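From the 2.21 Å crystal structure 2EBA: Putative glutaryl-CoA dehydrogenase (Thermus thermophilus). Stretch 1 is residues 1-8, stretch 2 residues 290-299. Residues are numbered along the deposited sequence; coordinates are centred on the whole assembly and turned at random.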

# COMPACT_ATOMS: atom_id res chain seq x y z
N MET A 1 16.84 -13.03 21.53
CA MET A 1 15.82 -12.77 20.47
C MET A 1 15.89 -11.31 20.00
O MET A 1 16.43 -10.46 20.70
CB MET A 1 14.41 -13.06 21.00
CG MET A 1 14.02 -12.19 22.17
SD MET A 1 12.44 -12.60 22.80
CE MET A 1 11.35 -11.88 21.70
N LEU A 2 15.35 -11.04 18.82
CA LEU A 2 15.31 -9.70 18.28
C LEU A 2 14.42 -8.87 19.23
O LEU A 2 13.28 -9.24 19.50
CB LEU A 2 14.73 -9.72 16.86
CG LEU A 2 14.42 -8.39 16.17
CD1 LEU A 2 15.70 -7.58 15.98
CD2 LEU A 2 13.77 -8.67 14.83
N ASP A 3 14.94 -7.77 19.73
CA ASP A 3 14.18 -6.96 20.67
C ASP A 3 14.64 -5.51 20.63
O ASP A 3 15.43 -5.08 21.46
CB ASP A 3 14.37 -7.54 22.07
CG ASP A 3 13.40 -7.01 23.07
OD1 ASP A 3 12.39 -6.41 22.67
OD2 ASP A 3 13.64 -7.19 24.27
N PHE A 4 14.11 -4.75 19.67
CA PHE A 4 14.49 -3.36 19.50
C PHE A 4 14.03 -2.45 20.64
O PHE A 4 14.70 -1.47 20.95
CB PHE A 4 13.95 -2.84 18.17
CG PHE A 4 14.44 -1.46 17.80
CD1 PHE A 4 15.80 -1.17 17.79
CD2 PHE A 4 13.54 -0.46 17.45
CE1 PHE A 4 16.26 0.10 17.43
CE2 PHE A 4 13.99 0.81 17.10
CZ PHE A 4 15.35 1.09 17.09
N TYR A 5 12.90 -2.76 21.27
CA TYR A 5 12.38 -1.94 22.36
C TYR A 5 12.60 -2.55 23.74
O TYR A 5 11.93 -2.18 24.71
CB TYR A 5 10.88 -1.67 22.14
CG TYR A 5 10.56 -0.39 21.38
CD1 TYR A 5 11.47 0.15 20.46
CD2 TYR A 5 9.35 0.26 21.55
CE1 TYR A 5 11.17 1.31 19.73
CE2 TYR A 5 9.03 1.43 20.83
CZ TYR A 5 9.95 1.95 19.92
OH TYR A 5 9.64 3.08 19.20
N ALA A 6 13.56 -3.47 23.81
CA ALA A 6 13.94 -4.15 25.05
C ALA A 6 12.77 -4.63 25.90
O ALA A 6 12.74 -4.38 27.11
CB ALA A 6 14.85 -3.26 25.90
N LEU A 7 11.83 -5.33 25.27
CA LEU A 7 10.68 -5.86 25.97
C LEU A 7 11.11 -7.00 26.88
O LEU A 7 10.34 -7.42 27.74
CB LEU A 7 9.64 -6.40 24.98
CG LEU A 7 8.51 -5.53 24.42
CD1 LEU A 7 8.45 -4.14 25.07
CD2 LEU A 7 8.70 -5.40 22.93
N GLU A 8 12.33 -7.53 26.71
CA GLU A 8 12.73 -8.61 27.58
C GLU A 8 12.83 -8.09 29.00
O GLU A 8 12.76 -8.87 29.96
CB GLU A 8 14.02 -9.20 27.12
CG GLU A 8 13.76 -10.03 25.93
CD GLU A 8 15.02 -10.59 25.33
OE1 GLU A 8 15.77 -9.83 24.68
OE2 GLU A 8 15.26 -11.80 25.53
N MET A 290 10.59 -3.94 8.28
CA MET A 290 10.63 -5.22 8.96
C MET A 290 10.85 -5.05 10.46
O MET A 290 10.19 -5.69 11.28
CB MET A 290 11.73 -6.11 8.37
CG MET A 290 11.46 -6.56 6.95
SD MET A 290 12.73 -7.68 6.32
CE MET A 290 12.30 -9.19 7.18
N LEU A 291 11.79 -4.17 10.82
CA LEU A 291 12.09 -3.94 12.22
C LEU A 291 10.92 -3.25 12.93
O LEU A 291 10.57 -3.60 14.05
CB LEU A 291 13.36 -3.10 12.35
CG LEU A 291 13.87 -2.87 13.76
CD1 LEU A 291 14.38 -4.18 14.35
CD2 LEU A 291 14.98 -1.85 13.74
N ALA A 292 10.33 -2.27 12.26
CA ALA A 292 9.21 -1.53 12.84
C ALA A 292 8.07 -2.49 13.14
O ALA A 292 7.52 -2.50 14.24
CB ALA A 292 8.73 -0.44 11.88
N TRP A 293 7.72 -3.31 12.16
CA TRP A 293 6.63 -4.26 12.35
C TRP A 293 6.89 -5.22 13.50
O TRP A 293 6.01 -5.50 14.30
CB TRP A 293 6.40 -5.04 11.07
CG TRP A 293 5.78 -4.23 9.99
CD1 TRP A 293 5.02 -3.12 10.15
CD2 TRP A 293 5.81 -4.51 8.60
NE1 TRP A 293 4.56 -2.69 8.93
CE2 TRP A 293 5.03 -3.53 7.95
CE3 TRP A 293 6.40 -5.51 7.82
CZ2 TRP A 293 4.83 -3.51 6.57
CZ3 TRP A 293 6.21 -5.50 6.44
CH2 TRP A 293 5.44 -4.50 5.83
N HIS A 294 8.11 -5.73 13.57
CA HIS A 294 8.47 -6.66 14.62
C HIS A 294 8.31 -6.06 16.00
O HIS A 294 7.82 -6.71 16.91
CB HIS A 294 9.90 -7.15 14.42
CG HIS A 294 10.32 -8.20 15.40
ND1 HIS A 294 10.86 -7.90 16.63
CD2 HIS A 294 10.26 -9.55 15.33
CE1 HIS A 294 11.12 -9.02 17.28
NE2 HIS A 294 10.77 -10.03 16.52
N THR A 295 8.73 -4.80 16.16
CA THR A 295 8.63 -4.11 17.44
C THR A 295 7.16 -3.92 17.81
O THR A 295 6.78 -4.11 18.96
CB THR A 295 9.33 -2.74 17.35
OG1 THR A 295 10.70 -2.94 16.99
CG2 THR A 295 9.25 -2.00 18.67
N GLU A 296 6.35 -3.53 16.84
CA GLU A 296 4.92 -3.32 17.05
C GLU A 296 4.27 -4.64 17.43
O GLU A 296 3.45 -4.70 18.34
CB GLU A 296 4.29 -2.78 15.76
CG GLU A 296 4.66 -1.34 15.47
CD GLU A 296 4.18 -0.87 14.11
OE1 GLU A 296 4.20 0.35 13.87
OE2 GLU A 296 3.80 -1.72 13.28
N GLY A 297 4.67 -5.70 16.75
CA GLY A 297 4.10 -7.01 17.02
C GLY A 297 4.40 -7.55 18.40
O GLY A 297 3.52 -8.07 19.04
N LEU A 298 5.65 -7.44 18.85
CA LEU A 298 6.01 -7.93 20.18
C LEU A 298 5.22 -7.23 21.27
O LEU A 298 4.78 -7.86 22.24
CB LEU A 298 7.49 -7.73 20.46
CG LEU A 298 8.45 -8.81 19.98
CD1 LEU A 298 9.78 -8.58 20.65
CD2 LEU A 298 7.93 -10.20 20.35
N LEU A 299 5.04 -5.92 21.12
CA LEU A 299 4.29 -5.16 22.10
C LEU A 299 2.85 -5.63 22.18
O LEU A 299 2.31 -5.79 23.27
CB LEU A 299 4.36 -3.67 21.77
CG LEU A 299 5.56 -2.89 22.32
CD1 LEU A 299 5.55 -1.51 21.74
CD2 LEU A 299 5.51 -2.80 23.84
O HOH W 1 11.79 -5.74 17.95

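The N-terminal segment lies against one side of a helix from far along the same chain, and the contact is built almost entirely from shape. No direct hydrogen bond crosses it, yet the two stretches together bury 569 Å². The helix offers Leu291, His294, Thr295 and Leu298, spaced three and four residues apart so that they line up on one side, while Ala292 and Glu296 point away.

The segment is held in shape by its own bonds. A type I turn runs from Asp3 to Ala6, its closing bond from Ala6 N to Asp3 O weak at 3.4 Å. Asp3 does more: its OD1 accepts from Leu7 N at 2.9 Å and its OD2 from Glu8 N at 2.8 Å, so one carboxylate ties down two backbone amides at the start of the 3-10 segment. With the bend fixed, Leu2, Phe4, Tyr5 and Leu7 all set out toward the helix, whereas Ala6 is out of its reach.

Three methyl groups meet three rings, each over a face. Leu2 CD2 sits 3.4 Å from the centroid of the His294 ring and only 6° off its normal, a bump from the segment laid on a flat helix side chain. The next two reverse the roles: Leu291 CD2 stands 4.1 Å from the Phe4 ring centroid, and Thr295 CG2 lies 3.6 Å from that of Tyr5. Thr295 stands where the backbones come close, with Phe4 CA and Thr295 CA 6.3 Å apart.

Around these pairings, aliphatic groups fill the gaps. The other branch of Leu2 meets the helix as well, CD1 lying 4.0 Å from Leu291 CD1. Leu7 fits between two leucines: its CD2 is 3.6 Å from Leu298 CB, and its CD1 is 3.5 Å from Leu299 CD2. Leu298 CD1 in turn has Met1 CE at 3.8 Å and Leu2 O at 3.7 Å.

One water serves three polar atoms here. It accepts from Phe4 N at 3.1 Å and also bonds His294 ND1 at 2.7 Å and Thr295 OG1 at 3.2 Å, bridging segment and helix where no direct bond does. His294 thus meets a methyl with its ring face and the water with its ND1, with NE2 bonded elsewhere in the structure. The rule to take away is economical: fix the bend locally, set methyls over rings, and let a single water join the polar atoms it can reach on both sides.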